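Local coordinates for protein enoyl-CoA hydratase subunit II (Geobacillus kaustophilus, PDB 2EJ5) that probably hydrates enoyl-CoA thioesters as a member of the crotonase-fold family, perhaps in phenylacetic acid catabolism, at residues F118-E123 against L175-I180; S126-F131 against G162-A167; T236-E241 against P252-N257. All blocks are in the same frame, centred on the assembly; numbering follows the deposited sequence.

Interaction 1 (F118-E123 against L175-I180)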
loop_
_atom_site.group_PDB
_atom_site.type_symbol
_atom_site.label_atom_id
_atom_site.label_comp_id
_atom_site.label_asym_id
_atom_site.label_seq_id
_atom_site.Cartn_x
_atom_site.Cartn_y
_atom_site.Cartn_z
ATOM N N PHE A 118 11.840 -11.939 -2.155
ATOM C CA PHE A 118 11.396 -12.314 -3.498
ATOM C C PHE A 118 10.694 -13.653 -3.400
ATOM O O PHE A 118 11.060 -14.476 -2.523
ATOM C CB PHE A 118 12.605 -12.464 -4.437
ATOM C CG PHE A 118 13.478 -11.234 -4.526
ATOM C CD1 PHE A 118 13.152 -10.192 -5.417
ATOM C CD2 PHE A 118 14.624 -11.119 -3.750
ATOM C CE1 PHE A 118 13.939 -9.055 -5.533
ATOM C CE2 PHE A 118 15.433 -9.984 -3.860
ATOM C CZ PHE A 118 15.094 -8.944 -4.763
ATOM N N ARG A 119 9.698 -13.880 -4.266
ATOM C CA ARG A 119 8.936 -15.140 -4.304
ATOM C C ARG A 119 8.942 -15.639 -5.758
ATOM O O ARG A 119 8.364 -14.988 -6.640
ATOM C CB ARG A 119 7.466 -14.943 -3.854
ATOM C CG ARG A 119 7.242 -14.855 -2.295
ATOM C CD ARG A 119 5.887 -14.201 -1.909
ATOM N NE ARG A 119 6.011 -12.798 -2.264
ATOM C CZ ARG A 119 6.739 -11.929 -1.568
ATOM N NH1 ARG A 119 7.342 -12.315 -0.456
ATOM N NH2 ARG A 119 6.880 -10.681 -1.983
ATOM N N LEU A 120 9.658 -16.737 -6.007
ATOM C CA LEU A 120 9.707 -17.342 -7.326
ATOM C C LEU A 120 8.751 -18.504 -7.225
ATOM O O LEU A 120 8.982 -19.415 -6.439
ATOM C CB LEU A 120 11.127 -17.862 -7.646
ATOM C CG LEU A 120 12.300 -16.893 -7.546
ATOM C CD1 LEU A 120 13.649 -17.607 -7.857
ATOM C CD2 LEU A 120 12.092 -15.681 -8.517
ATOM N N LEU A 121 7.691 -18.474 -8.009
ATOM C CA LEU A 121 6.696 -19.523 -7.930
ATOM C C LEU A 121 6.884 -20.462 -9.126
ATOM O O LEU A 121 6.937 -20.017 -10.263
ATOM C CB LEU A 121 5.301 -18.934 -7.947
ATOM C CG LEU A 121 4.628 -18.537 -6.618
ATOM C CD1 LEU A 121 5.466 -17.744 -5.632
ATOM C CD2 LEU A 121 3.356 -17.779 -6.981
ATOM N N SER A 122 7.002 -21.748 -8.842
ATOM C CA SER A 122 6.946 -22.741 -9.899
ATOM C C SER A 122 5.557 -22.702 -10.505
ATOM O O SER A 122 4.603 -22.259 -9.850
ATOM C CB SER A 122 7.240 -24.114 -9.324
ATOM O OG SER A 122 6.613 -25.069 -10.137
ATOM N N GLU A 123 5.394 -23.179 -11.745
ATOM C CA GLU A 123 4.060 -23.097 -12.343
ATOM C C GLU A 123 3.006 -23.925 -11.595
ATOM O O GLU A 123 1.813 -23.702 -11.771
ATOM C CB GLU A 123 4.059 -23.414 -13.847
ATOM C CG GLU A 123 4.356 -24.831 -14.222
ATOM C CD GLU A 123 4.421 -25.033 -15.769
ATOM O OE1 GLU A 123 3.453 -24.625 -16.484
ATOM O OE2 GLU A 123 5.431 -25.606 -16.252
ATOM N N LEU A 175 1.907 -11.001 -5.750
ATOM C CA LEU A 175 2.526 -11.937 -4.799
ATOM C C LEU A 175 3.672 -12.811 -5.342
ATOM O O LEU A 175 4.318 -13.551 -4.570
ATOM C CB LEU A 175 1.442 -12.835 -4.194
ATOM C CG LEU A 175 0.412 -12.124 -3.325
ATOM C CD1 LEU A 175 -0.601 -13.156 -2.805
ATOM C CD2 LEU A 175 1.110 -11.451 -2.173
ATOM N N ALA A 176 3.916 -12.740 -6.647
ATOM C CA ALA A 176 5.059 -13.437 -7.259
ATOM C C ALA A 176 6.044 -12.488 -7.975
ATOM O O ALA A 176 5.663 -11.673 -8.810
ATOM C CB ALA A 176 4.559 -14.529 -8.250
ATOM N N THR A 177 7.323 -12.611 -7.646
ATOM C CA THR A 177 8.386 -12.013 -8.434
ATOM C C THR A 177 8.396 -12.563 -9.872
ATOM O O THR A 177 8.555 -11.797 -10.835
ATOM C CB THR A 177 9.726 -12.286 -7.810
ATOM O OG1 THR A 177 9.655 -11.884 -6.441
ATOM C CG2 THR A 177 10.815 -11.510 -8.551
ATOM N N LYS A 178 8.260 -13.887 -10.009
ATOM C CA LYS A 178 7.980 -14.481 -11.314
ATOM C C LYS A 178 7.429 -15.888 -11.167
ATOM O O LYS A 178 7.523 -16.481 -10.098
ATOM C CB LYS A 178 9.220 -14.473 -12.219
ATOM C CG LYS A 178 10.502 -15.000 -11.650
ATOM C CD LYS A 178 11.628 -14.717 -12.661
ATOM C CE LYS A 178 12.994 -15.048 -12.094
ATOM N NZ LYS A 178 14.047 -15.123 -13.152
ATOM N N VAL A 179 6.835 -16.390 -12.249
ATOM C CA VAL A 179 6.344 -17.744 -12.313
ATOM C C VAL A 179 7.248 -18.487 -13.295
ATOM O O VAL A 179 7.464 -18.032 -14.438
ATOM C CB VAL A 179 4.893 -17.773 -12.757
ATOM C CG1 VAL A 179 4.358 -19.203 -12.815
ATOM C CG2 VAL A 179 4.044 -16.929 -11.777
ATOM N N ILE A 180 7.775 -19.616 -12.835
ATOM C CA ILE A 180 8.783 -20.365 -13.578
ATOM C C ILE A 180 8.209 -21.706 -14.047
ATOM O O ILE A 180 7.573 -22.422 -13.265
ATOM C CB ILE A 180 10.073 -20.518 -12.731
ATOM C CG1 ILE A 180 10.567 -19.104 -12.285
ATOM C CG2 ILE A 180 11.152 -21.282 -13.542
ATOM C CD1 ILE A 180 11.731 -19.069 -11.315
#
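Thr177 turns OG1 anti to its carbonyl carbon (chi1 -52°), and there the hydroxyl takes the backbone N-H of Arg119, with N to OG1 3.0 Å. The main chain returns the grip, Thr177 N donating to Arg119 O at 2.8 Å. Arg119 sends CG anti to its own carbonyl carbon (chi1 -79°), and further out its NE reaches Leu175 O at 3.0 Å; that oxygen lies in the guanidinium plane, while NE stands above the carbonyl plane. NH1 is held in turn by the carbonyls of Ala113 and Cys116. Past this start the two chains run parallel: Leu121 N bonds to Lys178 O, and Ile180 N to Leu121 O at 2.7 Å. On the face of Leu120, its CD2 lies against CG of Lys178 at 3.6 Å, the two side chains side by side and pointing the same way, and its CB meets Ile180 CD1. On the opposite face, Leu121 CD2 packs on Ala176 CB at 3.7 Å. Strand 178-180 is outermost at this end of the large sheet, and strand 118-122 bonds on to strand 97-101. Helix 185-197 covers the Leu120 face through Phe192, helix 167-173 that of Leu121 and Val179.

Interaction 2 (S126-F131 against G162-A167)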
loop_
_atom_site.group_PDB
_atom_site.type_symbol
_atom_site.label_atom_id
_atom_site.label_comp_id
_atom_site.label_asym_id
_atom_site.label_seq_id
_atom_site.Cartn_x
_atom_site.Cartn_y
_atom_site.Cartn_z
ATOM N N SER A 126 1.062 -22.753 -5.338
ATOM C CA SER A 126 -0.222 -22.124 -5.032
ATOM C C SER A 126 -0.145 -21.601 -3.609
ATOM O O SER A 126 0.664 -22.069 -2.818
ATOM C CB SER A 126 -1.360 -23.125 -5.136
ATOM O OG SER A 126 -1.087 -24.193 -4.261
ATOM N N PHE A 127 -0.946 -20.588 -3.310
ATOM C CA PHE A 127 -0.968 -20.030 -1.981
ATOM C C PHE A 127 -2.344 -20.325 -1.429
ATOM O O PHE A 127 -3.353 -20.046 -2.077
ATOM C CB PHE A 127 -0.690 -18.508 -1.998
ATOM C CG PHE A 127 0.754 -18.129 -2.186
ATOM C CD1 PHE A 127 1.764 -18.711 -1.413
ATOM C CD2 PHE A 127 1.099 -17.120 -3.097
ATOM C CE1 PHE A 127 3.091 -18.311 -1.566
ATOM C CE2 PHE A 127 2.403 -16.713 -3.276
ATOM C CZ PHE A 127 3.420 -17.281 -2.494
ATOM N N ALA A 128 -2.379 -20.889 -0.227
ATOM C CA ALA A 128 -3.639 -21.231 0.399
ATOM C C ALA A 128 -3.764 -20.530 1.766
ATOM O O ALA A 128 -3.145 -20.953 2.726
ATOM C CB ALA A 128 -3.746 -22.788 0.535
ATOM N N PRO A 129 -4.571 -19.443 1.855
ATOM C CA PRO A 129 -4.703 -18.783 3.163
ATOM C C PRO A 129 -5.757 -19.544 3.955
ATOM O O PRO A 129 -6.906 -19.096 4.082
ATOM C CB PRO A 129 -5.181 -17.368 2.813
ATOM C CG PRO A 129 -5.694 -17.413 1.399
ATOM C CD PRO A 129 -5.377 -18.782 0.815
ATOM N N ALA A 130 -5.357 -20.695 4.462
ATOM C CA ALA A 130 -6.304 -21.738 4.849
ATOM C C ALA A 130 -6.792 -21.628 6.295
ATOM O O ALA A 130 -7.758 -22.316 6.674
ATOM C CB ALA A 130 -5.684 -23.108 4.618
ATOM N N PHE A 131 -6.139 -20.773 7.082
ATOM C CA PHE A 131 -6.460 -20.590 8.520
ATOM C C PHE A 131 -7.981 -20.534 8.808
ATOM O O PHE A 131 -8.510 -21.281 9.668
ATOM C CB PHE A 131 -5.791 -19.299 9.031
ATOM C CG PHE A 131 -4.336 -19.156 8.682
ATOM C CD1 PHE A 131 -3.352 -19.635 9.540
ATOM C CD2 PHE A 131 -3.961 -18.462 7.509
ATOM C CE1 PHE A 131 -1.991 -19.441 9.270
ATOM C CE2 PHE A 131 -2.618 -18.277 7.200
ATOM C CZ PHE A 131 -1.615 -18.765 8.095
ATOM N N GLY A 162 -10.578 -17.063 2.373
ATOM C CA GLY A 162 -9.681 -18.226 2.421
ATOM C C GLY A 162 -9.504 -18.984 1.105
ATOM O O GLY A 162 -9.172 -20.158 1.123
ATOM N N GLU A 163 -9.715 -18.337 -0.035
ATOM C CA GLU A 163 -9.690 -19.065 -1.292
ATOM C C GLU A 163 -8.265 -19.206 -1.815
ATOM O O GLU A 163 -7.514 -18.228 -1.895
ATOM C CB GLU A 163 -10.562 -18.416 -2.358
ATOM C CG GLU A 163 -11.959 -18.133 -1.908
ATOM C CD GLU A 163 -12.906 -18.055 -3.069
ATOM O OE1 GLU A 163 -13.410 -16.945 -3.357
ATOM O OE2 GLU A 163 -13.132 -19.120 -3.710
ATOM N N LYS A 164 -7.918 -20.434 -2.177
ATOM C CA LYS A 164 -6.609 -20.773 -2.730
ATOM C C LYS A 164 -6.332 -20.009 -4.047
ATOM O O LYS A 164 -7.218 -19.837 -4.863
ATOM C CB LYS A 164 -6.513 -22.290 -2.936
ATOM C CG LYS A 164 -5.228 -22.757 -3.609
ATOM C CD LYS A 164 -5.351 -24.225 -4.048
ATOM C CE LYS A 164 -4.725 -25.179 -3.026
ATOM N NZ LYS A 164 -4.369 -26.535 -3.618
ATOM N N VAL A 165 -5.099 -19.552 -4.234
ATOM C CA VAL A 165 -4.737 -18.865 -5.475
ATOM C C VAL A 165 -3.678 -19.636 -6.246
ATOM O O VAL A 165 -2.741 -20.162 -5.663
ATOM C CB VAL A 165 -4.293 -17.386 -5.274
ATOM C CG1 VAL A 165 -5.482 -16.513 -4.832
ATOM C CG2 VAL A 165 -3.201 -17.271 -4.271
ATOM N N THR A 166 -3.831 -19.674 -7.564
ATOM C CA THR A 166 -2.846 -20.321 -8.424
ATOM C C THR A 166 -1.593 -19.436 -8.568
ATOM O O THR A 166 -1.592 -18.278 -8.110
ATOM C CB THR A 166 -3.442 -20.592 -9.787
ATOM O OG1 THR A 166 -3.788 -19.342 -10.383
ATOM C CG2 THR A 166 -4.729 -21.471 -9.640
ATOM N N ALA A 167 -0.520 -19.998 -9.128
ATOM C CA ALA A 167 0.724 -19.237 -9.366
ATOM C C ALA A 167 0.414 -17.998 -10.204
ATOM O O ALA A 167 0.860 -16.903 -9.879
ATOM C CB ALA A 167 1.793 -20.116 -10.070
#
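Phe127 and Val165 form an antiparallel hydrogen-bonded pair, Val165 N giving to Phe127 O at 2.8 Å with an angle of 171° at the hydrogen, and Phe127 N to Val165 O at 3.0 Å. Between their side chains, Val165 CG2 comes up to Phe127 CB at 3.6 Å and lies near the plane of the phenyl ring, at its edge. With CG1 anti to the carbonyl carbon (chi1 -69°), CG2 falls between the backbone N and the carbonyl carbon, which brings it there. The ring leads away and rests against Met110 and Ala113 of helix 108-115 and Ala170 of helix 167-173. Lys164 lies alongside the strand, its CG 3.6 Å from Phe127 O and its CE 4.0 Å from Ser126 OG. Farther on, Pro129 sets CD 3.5 Å from Glu163 O, and its own carbonyl O receives a CA-H...O contact from Gly162 CA at 3.3 Å. An inverse gamma turn is centred on Pro129, closed by a weak bond from Ala130 N to Ala128 O. An alanine here would probably lose the contacts of CG and CD with Glu163 O and leave the turn freer to flex. The result is a short join: two good amide bonds fix the register at one residue pair, and beyond it the segments meet mainly through carbon atoms set against carbonyl oxygens, with Lys164 exposed.

Interaction 3 (T236-E241 against P252-N257)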
loop_
_atom_site.group_PDB
_atom_site.type_symbol
_atom_site.label_atom_id
_atom_site.label_comp_id
_atom_site.label_asym_id
_atom_site.label_seq_id
_atom_site.Cartn_x
_atom_site.Cartn_y
_atom_site.Cartn_z
ATOM N N THR A 236 32.064 1.480 1.956
ATOM C CA THR A 236 32.156 0.092 1.629
ATOM C C THR A 236 33.120 -0.116 0.426
ATOM O O THR A 236 33.330 0.801 -0.391
ATOM C CB THR A 236 30.676 -0.340 1.354
ATOM O OG1 THR A 236 30.214 -1.405 2.205
ATOM C CG2 THR A 236 30.350 -0.510 -0.111
ATOM N N SER A 237 33.727 -1.295 0.314
ATOM C CA SER A 237 34.642 -1.549 -0.819
ATOM C C SER A 237 33.829 -1.660 -2.107
ATOM O O SER A 237 34.261 -1.248 -3.185
ATOM C CB SER A 237 35.446 -2.838 -0.624
ATOM O OG SER A 237 36.475 -2.625 0.319
ATOM N N ASP A 238 32.625 -2.195 -1.970
ATOM C CA ASP A 238 31.762 -2.356 -3.126
ATOM C C ASP A 238 31.438 -1.034 -3.790
ATOM O O ASP A 238 31.438 -0.949 -5.004
ATOM C CB ASP A 238 30.524 -3.162 -2.739
ATOM C CG ASP A 238 30.783 -4.652 -2.792
ATOM O OD1 ASP A 238 31.893 -5.065 -3.219
ATOM O OD2 ASP A 238 29.885 -5.428 -2.444
ATOM N N HIS A 239 31.205 0.009 -3.002
ATOM C CA HIS A 239 30.942 1.332 -3.539
ATOM C C HIS A 239 32.115 1.827 -4.402
ATOM O O HIS A 239 31.891 2.343 -5.510
ATOM C CB HIS A 239 30.639 2.345 -2.417
ATOM C CG HIS A 239 30.561 3.764 -2.885
ATOM N ND1 HIS A 239 29.848 4.142 -4.005
ATOM C CD2 HIS A 239 31.095 4.899 -2.381
ATOM C CE1 HIS A 239 29.947 5.450 -4.170
ATOM N NE2 HIS A 239 30.690 5.935 -3.191
ATOM N N ARG A 240 33.345 1.739 -3.869
ATOM C CA ARG A 240 34.513 2.175 -4.658
ATOM C C ARG A 240 34.791 1.289 -5.887
ATOM O O ARG A 240 35.193 1.798 -6.903
ATOM C CB ARG A 240 35.746 2.449 -3.801
ATOM C CG ARG A 240 36.240 1.317 -2.940
ATOM C CD ARG A 240 37.529 1.777 -2.174
ATOM N NE ARG A 240 37.176 2.450 -0.935
ATOM C CZ ARG A 240 36.991 1.812 0.220
ATOM N NH1 ARG A 240 37.136 0.499 0.294
ATOM N NH2 ARG A 240 36.659 2.491 1.305
ATOM N N GLU A 241 34.504 -0.005 -5.824
ATOM C CA GLU A 241 34.472 -0.823 -7.067
ATOM C C GLU A 241 33.412 -0.337 -8.090
ATOM O O GLU A 241 33.697 -0.212 -9.289
ATOM C CB GLU A 241 34.306 -2.310 -6.741
ATOM C CG GLU A 241 34.000 -3.208 -7.913
ATOM C CD GLU A 241 35.186 -3.459 -8.871
ATOM O OE1 GLU A 241 36.297 -2.923 -8.649
ATOM O OE2 GLU A 241 34.980 -4.187 -9.862
ATOM N N PRO A 252 31.353 -4.215 -12.961
ATOM C CA PRO A 252 31.863 -4.177 -11.584
ATOM C C PRO A 252 31.971 -5.573 -11.005
ATOM O O PRO A 252 31.129 -6.414 -11.293
ATOM C CB PRO A 252 30.782 -3.376 -10.838
ATOM C CG PRO A 252 29.515 -3.644 -11.629
ATOM C CD PRO A 252 29.980 -3.683 -13.057
ATOM N N LEU A 253 32.994 -5.837 -10.202
ATOM C CA LEU A 253 33.022 -7.081 -9.449
ATOM C C LEU A 253 32.871 -6.835 -7.938
ATOM O O LEU A 253 33.788 -6.337 -7.271
ATOM C CB LEU A 253 34.270 -7.918 -9.783
ATOM C CG LEU A 253 34.535 -9.278 -9.138
ATOM C CD1 LEU A 253 33.385 -10.291 -9.312
ATOM C CD2 LEU A 253 35.808 -9.834 -9.789
ATOM N N PHE A 254 31.719 -7.235 -7.408
ATOM C CA PHE A 254 31.357 -6.927 -6.016
ATOM C C PHE A 254 31.661 -8.085 -5.067
ATOM O O PHE A 254 31.546 -9.264 -5.435
ATOM C CB PHE A 254 29.858 -6.567 -5.924
ATOM C CG PHE A 254 29.465 -5.321 -6.691
ATOM C CD1 PHE A 254 30.085 -4.116 -6.451
ATOM C CD2 PHE A 254 28.437 -5.366 -7.643
ATOM C CE1 PHE A 254 29.720 -2.975 -7.148
ATOM C CE2 PHE A 254 28.067 -4.220 -8.341
ATOM C CZ PHE A 254 28.690 -3.028 -8.086
ATOM N N GLN A 255 32.021 -7.744 -3.835
ATOM C CA GLN A 255 32.343 -8.744 -2.853
ATOM C C GLN A 255 31.365 -8.822 -1.688
ATOM O O GLN A 255 31.360 -9.820 -0.989
ATOM C CB GLN A 255 33.793 -8.573 -2.332
ATOM C CG GLN A 255 34.809 -8.848 -3.426
ATOM C CD GLN A 255 36.265 -8.684 -2.978
ATOM O OE1 GLN A 255 36.560 -8.089 -1.920
ATOM N NE2 GLN A 255 37.188 -9.198 -3.804
ATOM N N GLY A 256 30.507 -7.815 -1.516
ATOM C CA GLY A 256 29.580 -7.806 -0.379
ATOM C C GLY A 256 30.096 -7.109 0.874
ATOM O O GLY A 256 29.525 -7.259 1.958
ATOM N N ASN A 257 31.174 -6.345 0.740
ATOM C CA ASN A 257 31.667 -5.506 1.844
ATOM C C ASN A 257 32.261 -4.252 1.291
ATOM O O ASN A 257 32.852 -3.460 2.056
ATOM C CB ASN A 257 32.744 -6.236 2.649
ATOM C CG ASN A 257 33.792 -6.852 1.767
ATOM O OD1 ASN A 257 34.364 -6.176 0.879
ATOM N ND2 ASN A 257 34.041 -8.151 1.971
ATOM O OXT ASN A 257 32.165 -4.052 0.073
#
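The Phe254 ring presents its edge to Asp238, whose carbonyl O lies near the ring plane, 3.4 Å from CE1; Glu241 CG approaches the same ring obliquely. The Asp238 carboxylate is the second flat group, and both of its oxygens take amides from the C-terminal tail. OD1 accepts Gln255 N at 2.8 Å through its syn lone pair, with 171° at the hydrogen. OD2 accepts Gly256 N at 2.6 Å, also on the syn side but 24° out of the carboxylate plane. Together they hold the carboxylate against turning. Glu241, bent at chi2 (73°), uses the anti lone pair of OE2 for Leu253 N at 2.6 Å, and Arg250 forms a salt bridge to the same oxygen. At the start of the helix the roles reverse: the terminal carboxylate of Asn257 accepts Ser237 N on O at 2.9 Å and Asp238 N on OXT at 2.8 Å. OXT also lies 3.5 Å from Asp238 OD1, and these like charges probably repel. Thr236 holds the N-cap position without a side-chain capping bond; the chain's terminal carboxylate instead accepts the first amides of helix 237-246, a C-terminal tail folded back on the helix start.

Of the contacting segments, strand 118-122 comes first and pairs with 175-180, so interaction 1 closes a long loop, about half of it helix. Within that loop the chain turns into strand 126-128, passes through helices 142-150 and 152-161, and returns to 162-167, where interaction 2 closes a smaller, nested loop. The two contacts touch: Leu121 packs against Phe127 and Ala167, tying the large sheet to the small three-stranded one beside helix 167-173. Interaction 3 follows in series, after helices 185-197, 201-216 and 219-235, and folds the C-terminal tail back onto helix 237-246. Its centre is about 29 Å from that of interaction 1 and about 41 Å from that of interaction 2. Interactions 1 and 3 both touch the second subunit.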